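Local coordinates for Alpha/beta hydrolase (Streptomyces albidoflavus, PDB 6KSU), which probably cyclises non-ribosomal peptides by macrolactamization, acting as a stand-alone cyclase of the penicillin-binding-protein type with a beta-lactamase-like fold, at residues A[85-96]-A[192-203]; A[209-217]-A[247-258]. All blocks are in the same frame, centred on the assembly; numbering follows the deposited sequence.

Contact 1. Residues A[85-96]-A[192-203]; sequences TKFLTAELVMQF and MDWWTAMDSCLL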
loop_
_atom_site.group_PDB
_atom_site.type_symbol
_atom_site.label_atom_id
_atom_site.label_comp_id
_atom_site.label_asym_id
_atom_site.label_seq_id
_atom_site.Cartn_x
_atom_site.Cartn_y
_atom_site.Cartn_z
ATOM N N THR A 85 -3.557 -3.380 -4.325
ATOM C CA THR A 85 -4.687 -3.036 -5.188
ATOM C C THR A 85 -4.636 -1.581 -5.666
ATOM O O THR A 85 -5.145 -1.256 -6.751
ATOM C CB THR A 85 -6.000 -3.300 -4.425
ATOM O OG1 THR A 85 -6.081 -4.683 -4.027
ATOM C CG2 THR A 85 -7.224 -2.959 -5.296
ATOM N N LYS A 86 -4.056 -0.685 -4.857
ATOM C CA LYS A 86 -4.057 0.740 -5.194
ATOM C C LYS A 86 -3.271 1.014 -6.468
ATOM O O LYS A 86 -3.544 1.993 -7.176
ATOM C CB LYS A 86 -3.473 1.553 -4.026
ATOM C CG LYS A 86 -4.380 1.600 -2.840
ATOM C CD LYS A 86 -3.687 2.215 -1.639
ATOM C CE LYS A 86 -4.710 2.427 -0.549
ATOM N NZ LYS A 86 -4.973 1.156 0.189
ATOM N N PHE A 87 -2.280 0.182 -6.766
ATOM C CA PHE A 87 -1.532 0.367 -8.001
ATOM C C PHE A 87 -2.401 0.063 -9.222
ATOM O O PHE A 87 -2.278 0.726 -10.249
ATOM C CB PHE A 87 -0.268 -0.492 -7.937
ATOM C CG PHE A 87 0.497 -0.599 -9.226
ATOM C CD1 PHE A 87 1.237 0.463 -9.705
ATOM C CD2 PHE A 87 0.546 -1.803 -9.906
ATOM C CE1 PHE A 87 1.981 0.357 -10.883
ATOM C CE2 PHE A 87 1.281 -1.920 -11.084
ATOM C CZ PHE A 87 1.996 -0.832 -11.573
ATOM N N LEU A 88 -3.333 -0.875 -9.109
ATOM C CA LEU A 88 -4.186 -1.172 -10.258
ATOM C C LEU A 88 -5.318 -0.168 -10.366
ATOM O O LEU A 88 -5.664 0.267 -11.474
ATOM C CB LEU A 88 -4.708 -2.599 -10.144
ATOM C CG LEU A 88 -3.411 -3.410 -10.182
ATOM C CD1 LEU A 88 -3.197 -4.190 -8.894
ATOM C CD2 LEU A 88 -3.367 -4.297 -11.390
ATOM N N THR A 89 -5.867 0.237 -9.220
ATOM C CA THR A 89 -6.834 1.325 -9.193
ATOM C C THR A 89 -6.232 2.599 -9.775
ATOM O O THR A 89 -6.873 3.298 -10.574
ATOM C CB THR A 89 -7.311 1.552 -7.760
ATOM O OG1 THR A 89 -8.230 0.511 -7.429
ATOM C CG2 THR A 89 -8.013 2.932 -7.631
ATOM N N ALA A 90 -4.992 2.917 -9.377
ATOM C CA ALA A 90 -4.313 4.068 -9.958
ATOM C C ALA A 90 -4.151 3.885 -11.451
ATOM O O ALA A 90 -4.359 4.824 -12.232
ATOM C CB ALA A 90 -2.948 4.275 -9.318
ATOM N N GLU A 91 -3.786 2.671 -11.864
ATOM C CA GLU A 91 -3.636 2.393 -13.277
ATOM C C GLU A 91 -4.964 2.567 -14.008
ATOM O O GLU A 91 -5.013 3.126 -15.110
ATOM C CB GLU A 91 -3.071 0.987 -13.436
ATOM C CG GLU A 91 -1.527 0.908 -13.286
ATOM C CD GLU A 91 -0.986 -0.423 -13.843
ATOM O OE1 GLU A 91 -1.758 -1.399 -13.845
ATOM O OE2 GLU A 91 0.172 -0.494 -14.303
ATOM N N LEU A 92 -6.050 2.116 -13.388
ATOM C CA LEU A 92 -7.375 2.282 -13.952
ATOM C C LEU A 92 -7.729 3.759 -14.076
ATOM O O LEU A 92 -8.188 4.214 -15.132
ATOM C CB LEU A 92 -8.372 1.544 -13.068
ATOM C CG LEU A 92 -9.812 1.548 -13.545
ATOM C CD1 LEU A 92 -9.852 1.079 -14.980
ATOM C CD2 LEU A 92 -10.642 0.638 -12.643
ATOM N N VAL A 93 -7.492 4.531 -13.008
ATOM C CA VAL A 93 -7.784 5.964 -13.033
ATOM C C VAL A 93 -6.974 6.649 -14.128
ATOM O O VAL A 93 -7.484 7.510 -14.865
ATOM C CB VAL A 93 -7.507 6.594 -11.643
ATOM C CG1 VAL A 93 -7.565 8.100 -11.718
ATOM C CG2 VAL A 93 -8.479 6.095 -10.617
ATOM N N MET A 94 -5.695 6.277 -14.253
ATOM C CA MET A 94 -4.858 6.925 -15.252
ATOM C C MET A 94 -5.325 6.622 -16.673
ATOM O O MET A 94 -5.131 7.455 -17.562
ATOM C CB MET A 94 -3.396 6.518 -15.077
ATOM C CG MET A 94 -2.734 7.058 -13.829
ATOM S SD MET A 94 -2.895 8.860 -13.575
ATOM C CE MET A 94 -1.540 9.430 -14.578
ATOM N N GLN A 95 -5.923 5.442 -16.914
ATOM C CA GLN A 95 -6.489 5.163 -18.236
ATOM C C GLN A 95 -7.542 6.192 -18.620
ATOM O O GLN A 95 -7.571 6.666 -19.766
ATOM C CB GLN A 95 -7.124 3.781 -18.272
ATOM C CG GLN A 95 -6.234 2.653 -18.652
ATOM C CD GLN A 95 -7.034 1.376 -18.730
ATOM O OE1 GLN A 95 -8.185 1.338 -18.292
ATOM N NE2 GLN A 95 -6.453 0.335 -19.313
ATOM N N PHE A 96 -8.445 6.519 -17.682
ATOM C CA PHE A 96 -9.532 7.445 -17.990
ATOM C C PHE A 96 -8.999 8.842 -18.248
ATOM O O PHE A 96 -9.526 9.565 -19.098
ATOM C CB PHE A 96 -10.558 7.437 -16.852
ATOM C CG PHE A 96 -11.458 6.257 -16.885
ATOM C CD1 PHE A 96 -12.627 6.278 -17.632
ATOM C CD2 PHE A 96 -11.101 5.085 -16.232
ATOM C CE1 PHE A 96 -13.441 5.163 -17.702
ATOM C CE2 PHE A 96 -11.909 3.961 -16.299
ATOM C CZ PHE A 96 -13.082 4.000 -17.028
ATOM N N MET A 192 -19.556 2.608 -15.206
ATOM C CA MET A 192 -19.527 1.283 -14.603
ATOM C C MET A 192 -18.991 1.328 -13.181
ATOM O O MET A 192 -18.147 2.161 -12.835
ATOM C CB MET A 192 -18.669 0.307 -15.412
ATOM C CG MET A 192 -18.751 0.464 -16.888
ATOM S SD MET A 192 -17.322 -0.354 -17.592
ATOM C CE MET A 192 -16.255 1.038 -17.883
ATOM N N ASP A 193 -19.466 0.386 -12.368
ATOM C CA ASP A 193 -18.929 0.213 -11.028
ATOM C C ASP A 193 -17.445 -0.162 -11.086
ATOM O O ASP A 193 -16.918 -0.589 -12.127
ATOM C CB ASP A 193 -19.727 -0.847 -10.279
ATOM C CG ASP A 193 -19.528 -2.243 -10.854
ATOM O OD1 ASP A 193 -18.486 -2.867 -10.552
ATOM O OD2 ASP A 193 -20.411 -2.723 -11.602
ATOM N N TRP A 194 -16.765 0.002 -9.946
ATOM C CA TRP A 194 -15.317 -0.204 -9.912
ATOM C C TRP A 194 -14.927 -1.613 -10.359
ATOM O O TRP A 194 -13.954 -1.779 -11.098
ATOM C CB TRP A 194 -14.757 0.075 -8.507
ATOM C CG TRP A 194 -13.319 -0.335 -8.378
ATOM C CD1 TRP A 194 -12.228 0.399 -8.732
ATOM C CD2 TRP A 194 -12.813 -1.590 -7.873
ATOM N NE1 TRP A 194 -11.064 -0.312 -8.469
ATOM C CE2 TRP A 194 -11.400 -1.531 -7.941
ATOM C CE3 TRP A 194 -13.418 -2.743 -7.350
ATOM C CZ2 TRP A 194 -10.588 -2.582 -7.537
ATOM C CZ3 TRP A 194 -12.615 -3.792 -6.951
ATOM C CH2 TRP A 194 -11.208 -3.703 -7.033
ATOM N N TRP A 195 -15.657 -2.639 -9.907
ATOM C CA TRP A 195 -15.357 -4.013 -10.328
ATOM C C TRP A 195 -15.441 -4.162 -11.845
ATOM O O TRP A 195 -14.497 -4.641 -12.492
ATOM C CB TRP A 195 -16.318 -5.003 -9.669
ATOM C CG TRP A 195 -16.143 -5.219 -8.199
ATOM C CD1 TRP A 195 -15.531 -6.279 -7.597
ATOM C CD2 TRP A 195 -16.633 -4.383 -7.138
ATOM N NE1 TRP A 195 -15.586 -6.144 -6.230
ATOM C CE2 TRP A 195 -16.256 -4.990 -5.921
ATOM C CE3 TRP A 195 -17.338 -3.177 -7.099
ATOM C CZ2 TRP A 195 -16.575 -4.443 -4.682
ATOM C CZ3 TRP A 195 -17.649 -2.625 -5.860
ATOM C CH2 TRP A 195 -17.262 -3.259 -4.670
ATOM N N THR A 196 -16.580 -3.769 -12.427
ATOM C CA THR A 196 -16.775 -3.939 -13.859
ATOM C C THR A 196 -15.704 -3.191 -14.639
ATOM O O THR A 196 -15.134 -3.725 -15.595
ATOM C CB THR A 196 -18.173 -3.463 -14.257
ATOM O OG1 THR A 196 -19.154 -4.193 -13.512
ATOM C CG2 THR A 196 -18.419 -3.656 -15.745
ATOM N N ALA A 197 -15.397 -1.966 -14.224
ATOM C CA ALA A 197 -14.409 -1.165 -14.934
ATOM C C ALA A 197 -13.008 -1.737 -14.761
ATOM O O ALA A 197 -12.240 -1.811 -15.730
ATOM C CB ALA A 197 -14.473 0.282 -14.439
ATOM N N MET A 198 -12.650 -2.141 -13.532
ATOM C CA MET A 198 -11.363 -2.795 -13.315
ATOM C C MET A 198 -11.213 -4.018 -14.219
ATOM O O MET A 198 -10.180 -4.209 -14.877
ATOM C CB MET A 198 -11.230 -3.180 -11.834
ATOM C CG MET A 198 -9.955 -3.887 -11.449
ATOM S SD MET A 198 -8.444 -2.970 -11.832
ATOM C CE MET A 198 -8.378 -1.729 -10.545
ATOM N N ASP A 199 -12.246 -4.854 -14.274
ATOM C CA ASP A 199 -12.198 -6.030 -15.141
ATOM C C ASP A 199 -12.057 -5.622 -16.610
ATOM O O ASP A 199 -11.034 -5.889 -17.250
ATOM C CB ASP A 199 -13.450 -6.889 -14.910
ATOM C CG ASP A 199 -13.410 -8.232 -15.664
ATOM O OD1 ASP A 199 -12.411 -8.531 -16.358
ATOM O OD2 ASP A 199 -14.390 -8.991 -15.556
ATOM N N SER A 200 -13.051 -4.913 -17.141
ATOM C CA SER A 200 -13.115 -4.685 -18.585
ATOM C C SER A 200 -12.059 -3.704 -19.090
ATOM O O SER A 200 -11.680 -3.768 -20.260
ATOM C CB SER A 200 -14.502 -4.181 -18.960
ATOM O OG SER A 200 -14.769 -2.969 -18.286
ATOM N N CYS A 201 -11.586 -2.771 -18.270
ATOM C CA CYS A 201 -10.656 -1.784 -18.812
ATOM C C CYS A 201 -9.191 -2.124 -18.587
ATOM O O CYS A 201 -8.333 -1.548 -19.263
ATOM C CB CYS A 201 -10.936 -0.392 -18.231
ATOM S SG CYS A 201 -12.625 0.226 -18.575
ATOM N N LEU A 202 -8.872 -3.034 -17.664
ATOM C CA LEU A 202 -7.475 -3.214 -17.298
ATOM C C LEU A 202 -7.104 -4.680 -17.116
ATOM O O LEU A 202 -6.130 -5.155 -17.697
ATOM C CB LEU A 202 -7.171 -2.435 -16.011
ATOM C CG LEU A 202 -5.684 -2.385 -15.676
ATOM C CD1 LEU A 202 -4.950 -1.732 -16.841
ATOM C CD2 LEU A 202 -5.433 -1.624 -14.387
ATOM N N LEU A 203 -7.835 -5.388 -16.261
ATOM C CA LEU A 203 -7.500 -6.786 -16.004
ATOM C C LEU A 203 -7.656 -7.624 -17.270
ATOM O O LEU A 203 -6.726 -8.333 -17.672
ATOM C CB LEU A 203 -8.364 -7.323 -14.862
ATOM C CG LEU A 203 -8.263 -6.557 -13.531
ATOM C CD1 LEU A 203 -8.957 -7.329 -12.454
ATOM C CD2 LEU A 203 -6.797 -6.295 -13.142
#
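Knobs-into-holes packing in the helical part of the beta-lactamase-like fold joins helix 85-96 to helix 194-203, the first of which carries Lys86 of a sequence pattern consistent with the SxxK motif of penicillin-binding proteins. The segment axes come within 9.7 Å and cross at 73°, and each helix supplies one leucine knob. Leu92 enters among Trp194, Ala197, Met198 and Cys201; with its CG anti to the backbone N (chi1 -177°), CD1 meets Cys201 CB at 3.7 Å while CD2 lies against the backbone of Met198. In return Leu202 sits among Leu88, Glu91, Leu92 and Gln95, where its CD2 reaches Glu91 CB at 3.6 Å and its CD1 lies beside the Gln95 amide. Met198 bends at both chi2 and chi3 and tucks CE onto the backbone of Leu88 and Thr89, 3.8 Å from Leu88 CB. Two polar bonds bracket this apolar middle. Toward the start of helix 85-96, Trp194 NE1 donates to Thr89 OG1 (3.1 Å); the hydroxyl lies by the indole edge but 26° out of its plane, and the bond is bent. That same OG1 also bonds to Ala253 O, so the threonine joins the indole to a third segment. Asp193 is the N-cap of the second helix, its OD1 taking the N-H of Thr196. Glu91 packs through CB, while its OE2 is held by His271 and its OE1 is buried with no partner in the model. Beyond the knobs, Cys201 SG approaches the Phe96 ring obliquely, 5.2 Å from its centroid. At the far end Gln95, extended past CG, sends NE2 to Cys201 O at 2.7 Å, with the acceptor lying in the amide plane.

Contact 2. Residues A[209-217]-A[247-258]; sequences EPAFLHDPR and ASLSLAAAGGLV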
loop_
_atom_site.group_PDB
_atom_site.type_symbol
_atom_site.label_atom_id
_atom_site.label_comp_id
_atom_site.label_asym_id
_atom_site.label_seq_id
_atom_site.Cartn_x
_atom_site.Cartn_y
_atom_site.Cartn_z
ATOM N N GLU A 209 -6.936 -12.931 -14.906
ATOM C CA GLU A 209 -8.214 -13.448 -14.458
ATOM C C GLU A 209 -8.688 -12.660 -13.238
ATOM O O GLU A 209 -8.012 -12.667 -12.201
ATOM C CB GLU A 209 -8.125 -14.923 -14.130
ATOM C CG GLU A 209 -9.444 -15.447 -13.582
ATOM C CD GLU A 209 -9.574 -16.957 -13.652
ATOM O OE1 GLU A 209 -8.532 -17.653 -13.792
ATOM O OE2 GLU A 209 -10.732 -17.435 -13.549
ATOM N N PRO A 210 -9.832 -11.988 -13.314
ATOM C CA PRO A 210 -10.273 -11.128 -12.210
ATOM C C PRO A 210 -10.724 -11.938 -11.004
ATOM O O PRO A 210 -11.464 -12.910 -11.132
ATOM C CB PRO A 210 -11.444 -10.344 -12.815
ATOM C CG PRO A 210 -11.309 -10.530 -14.319
ATOM C CD PRO A 210 -10.726 -11.890 -14.485
ATOM N N ALA A 211 -10.304 -11.503 -9.823
ATOM C CA ALA A 211 -10.786 -12.098 -8.594
ATOM C C ALA A 211 -10.739 -11.035 -7.503
ATOM O O ALA A 211 -9.897 -10.127 -7.525
ATOM C CB ALA A 211 -9.959 -13.333 -8.223
ATOM N N PHE A 212 -11.667 -11.146 -6.559
ATOM C CA PHE A 212 -11.848 -10.131 -5.540
ATOM C C PHE A 212 -12.072 -10.815 -4.204
ATOM O O PHE A 212 -12.590 -11.932 -4.153
ATOM C CB PHE A 212 -13.040 -9.225 -5.858
ATOM C CG PHE A 212 -12.996 -8.621 -7.247
ATOM C CD1 PHE A 212 -12.397 -7.389 -7.467
ATOM C CD2 PHE A 212 -13.551 -9.293 -8.334
ATOM C CE1 PHE A 212 -12.357 -6.836 -8.739
ATOM C CE2 PHE A 212 -13.513 -8.748 -9.602
ATOM C CZ PHE A 212 -12.912 -7.515 -9.805
ATOM N N LEU A 213 -11.660 -10.131 -3.125
ATOM C CA LEU A 213 -12.074 -10.517 -1.781
ATOM C C LEU A 213 -13.589 -10.654 -1.710
ATOM O O LEU A 213 -14.114 -11.674 -1.257
ATOM C CB LEU A 213 -11.567 -9.490 -0.753
ATOM C CG LEU A 213 -10.050 -9.537 -0.603
ATOM C CD1 LEU A 213 -9.518 -8.544 0.473
ATOM C CD2 LEU A 213 -9.649 -11.009 -0.291
ATOM N N HIS A 214 -14.309 -9.639 -2.177
ATOM C CA HIS A 214 -15.766 -9.678 -2.241
ATOM C C HIS A 214 -16.235 -9.074 -3.546
ATOM O O HIS A 214 -15.879 -7.934 -3.870
ATOM C CB HIS A 214 -16.401 -8.911 -1.075
ATOM C CG HIS A 214 -15.876 -9.310 0.267
ATOM N ND1 HIS A 214 -16.147 -10.538 0.835
ATOM C CD2 HIS A 214 -15.101 -8.641 1.157
ATOM C CE1 HIS A 214 -15.560 -10.608 2.018
ATOM N NE2 HIS A 214 -14.919 -9.472 2.237
ATOM N N ASP A 215 -17.065 -9.818 -4.265
ATOM C CA ASP A 215 -17.696 -9.338 -5.492
ATOM C C ASP A 215 -19.196 -9.213 -5.262
ATOM O O ASP A 215 -19.897 -10.242 -5.207
ATOM C CB ASP A 215 -17.396 -10.287 -6.652
ATOM C CG ASP A 215 -17.782 -9.711 -8.000
ATOM O OD1 ASP A 215 -18.530 -8.717 -8.020
ATOM O OD2 ASP A 215 -17.373 -10.272 -9.050
ATOM N N PRO A 216 -19.740 -8.002 -5.113
ATOM C CA PRO A 216 -21.181 -7.849 -4.858
ATOM C C PRO A 216 -22.057 -7.965 -6.097
ATOM O O PRO A 216 -23.274 -7.796 -5.979
ATOM C CB PRO A 216 -21.275 -6.435 -4.261
ATOM C CG PRO A 216 -20.136 -5.700 -4.893
ATOM C CD PRO A 216 -19.040 -6.708 -5.164
ATOM N N ARG A 217 -21.491 -8.231 -7.267
ATOM C CA ARG A 217 -22.377 -8.317 -8.423
ATOM C C ARG A 217 -22.864 -9.748 -8.609
ATOM O O ARG A 217 -22.136 -10.700 -8.308
ATOM C CB ARG A 217 -21.659 -7.859 -9.692
ATOM C CG ARG A 217 -20.958 -6.508 -9.602
ATOM C CD ARG A 217 -19.884 -6.389 -10.679
ATOM N NE ARG A 217 -18.883 -7.448 -10.530
ATOM C CZ ARG A 217 -17.976 -7.774 -11.445
ATOM N NH1 ARG A 217 -17.937 -7.135 -12.612
ATOM N NH2 ARG A 217 -17.111 -8.755 -11.190
ATOM N N ALA A 247 -12.867 -8.533 5.941
ATOM C CA ALA A 247 -12.522 -7.397 5.100
ATOM C C ALA A 247 -13.822 -6.791 4.601
ATOM O O ALA A 247 -14.592 -7.460 3.903
ATOM C CB ALA A 247 -11.619 -7.818 3.938
ATOM N N SER A 248 -14.083 -5.547 4.990
ATOM C CA SER A 248 -15.336 -4.918 4.620
ATOM C C SER A 248 -15.422 -4.752 3.105
ATOM O O SER A 248 -14.414 -4.589 2.414
ATOM C CB SER A 248 -15.488 -3.571 5.323
ATOM O OG SER A 248 -14.974 -2.514 4.536
ATOM N N LEU A 249 -16.654 -4.817 2.596
ATOM C CA LEU A 249 -16.898 -4.689 1.165
ATOM C C LEU A 249 -16.397 -3.352 0.625
ATOM O O LEU A 249 -15.810 -3.295 -0.461
ATOM C CB LEU A 249 -18.393 -4.850 0.886
ATOM C CG LEU A 249 -18.751 -4.618 -0.583
ATOM C CD1 LEU A 249 -18.223 -5.796 -1.417
ATOM C CD2 LEU A 249 -20.250 -4.394 -0.798
ATOM N N SER A 250 -16.608 -2.271 1.376
ATOM C CA SER A 250 -16.272 -0.927 0.912
ATOM C C SER A 250 -14.778 -0.715 0.692
ATOM O O SER A 250 -14.404 0.259 0.037
ATOM C CB SER A 250 -16.792 0.102 1.912
ATOM O OG SER A 250 -16.401 -0.266 3.220
ATOM N N LEU A 251 -13.916 -1.587 1.206
ATOM C CA LEU A 251 -12.483 -1.395 0.997
ATOM C C LEU A 251 -12.010 -1.805 -0.397
ATOM O O LEU A 251 -10.832 -1.591 -0.714
ATOM C CB LEU A 251 -11.693 -2.158 2.068
ATOM C CG LEU A 251 -11.682 -1.423 3.421
ATOM C CD1 LEU A 251 -11.689 -2.366 4.639
ATOM C CD2 LEU A 251 -10.515 -0.436 3.487
ATOM N N ALA A 252 -12.917 -2.302 -1.251
ATOM C CA ALA A 252 -12.545 -3.014 -2.477
ATOM C C ALA A 252 -11.572 -2.236 -3.356
ATOM O O ALA A 252 -10.539 -2.777 -3.772
ATOM C CB ALA A 252 -13.802 -3.363 -3.277
ATOM N N ALA A 253 -11.898 -0.975 -3.692
ATOM C CA ALA A 253 -11.023 -0.201 -4.571
ATOM C C ALA A 253 -9.682 0.120 -3.916
ATOM O O ALA A 253 -8.744 0.548 -4.607
ATOM C CB ALA A 253 -11.710 1.108 -5.017
ATOM N N ALA A 254 -9.576 -0.055 -2.603
ATOM C CA ALA A 254 -8.327 0.178 -1.899
ATOM C C ALA A 254 -7.565 -1.107 -1.569
ATOM O O ALA A 254 -6.343 -1.053 -1.423
ATOM C CB ALA A 254 -8.591 0.975 -0.606
ATOM N N GLY A 255 -8.236 -2.260 -1.467
ATOM C CA GLY A 255 -7.524 -3.470 -1.067
ATOM C C GLY A 255 -8.111 -4.818 -1.457
ATOM O O GLY A 255 -7.592 -5.856 -1.029
ATOM N N GLY A 256 -9.171 -4.838 -2.255
ATOM C CA GLY A 256 -9.925 -6.058 -2.465
ATOM C C GLY A 256 -9.569 -6.940 -3.647
ATOM O O GLY A 256 -10.293 -7.907 -3.890
ATOM N N LEU A 257 -8.509 -6.635 -4.400
ATOM C CA LEU A 257 -8.103 -7.449 -5.534
ATOM C C LEU A 257 -7.328 -8.690 -5.099
ATOM O O LEU A 257 -6.599 -8.691 -4.099
ATOM C CB LEU A 257 -7.239 -6.655 -6.505
ATOM C CG LEU A 257 -8.016 -6.145 -7.702
ATOM C CD1 LEU A 257 -7.187 -5.126 -8.466
ATOM C CD2 LEU A 257 -8.445 -7.326 -8.578
ATOM N N VAL A 258 -7.474 -9.745 -5.891
ATOM C CA VAL A 258 -6.927 -11.074 -5.611
ATOM C C VAL A 258 -6.281 -11.590 -6.893
ATOM O O VAL A 258 -6.962 -11.752 -7.911
ATOM C CB VAL A 258 -8.031 -12.039 -5.134
ATOM C CG1 VAL A 258 -7.504 -13.482 -4.982
ATOM C CG2 VAL A 258 -8.690 -11.504 -3.821
HETATM O O HOH W 1 -7.574 -10.549 -10.475
HETATM O O HOH W 2 -13.363 -7.053 -2.967
#
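With CG anti to its carbonyl carbon (chi1 -51°), His214 swings its imidazole over to Ala247, while Leu249, with CG anti to the backbone N (chi1 175°), sends CD1 back against His214 CB at 3.6 Å. The histidine bond is short but weak: NE2 to Ala247 O is 2.6 Å, with the oxygen at the ring edge but the N-H...O angle only 119°. Leu249 CD1 also touches Pro216 CD, so one methyl touches both the histidine and the proline. Farther along, the two segments join through a single beta bridge pairing Phe212 with Leu257. Leu213 N donates to Gly256 O at 2.7 Å, and Val258 N donates to Ala211 O at 2.9 Å from well above the carbonyl plane. Gly256 O also faces Phe212 CA in a C-H...O contact. Water 1 extends the pairing by accepting from Ala211 N and donating to the carbonyls of Glu209 and Val258. Around the bridge, Leu213 CD2 meets Val258 CG2 at 3.7 Å, their side chains crossing at about a right angle, and Phe212 runs alongside Leu257, ring atom CE1 against CD2. The Phe212 ring also meets Trp195 of helix 194-206. Asp215 forms an Asx turn with Arg217 N, and its carboxylate is gripped side-on by NE and NH2 of the same arginine. Backbone bonds and water thus hold the 209-217 loop to the strand entry after helix 252-255, while both carboxylate oxygens of Asp215 are engaged within the loop, so this charge pair takes no part in the bonds across the contact.

Overall arrangement
From the N terminus, contact 1 comes first: helix 85-98 is met by helix 194-206, closing an excursion of 95 residues, about a third of them helical and none in a strand. The chain then leaves that second helix, and the 209-217 loop opens contact 2, a shorter excursion of 29 residues without helix that ends at 247-258. The two closures follow in series, neither nesting nor crossing, yet their centres are only 12 Å apart. They meet directly where Trp195 NE1 probably bonds to His214 O, and where Asp199 packs on Pro210. Lys86 and Thr85 also bond to Ala254 and Leu257, tying the putative SxxK helix to the 247-258 segment.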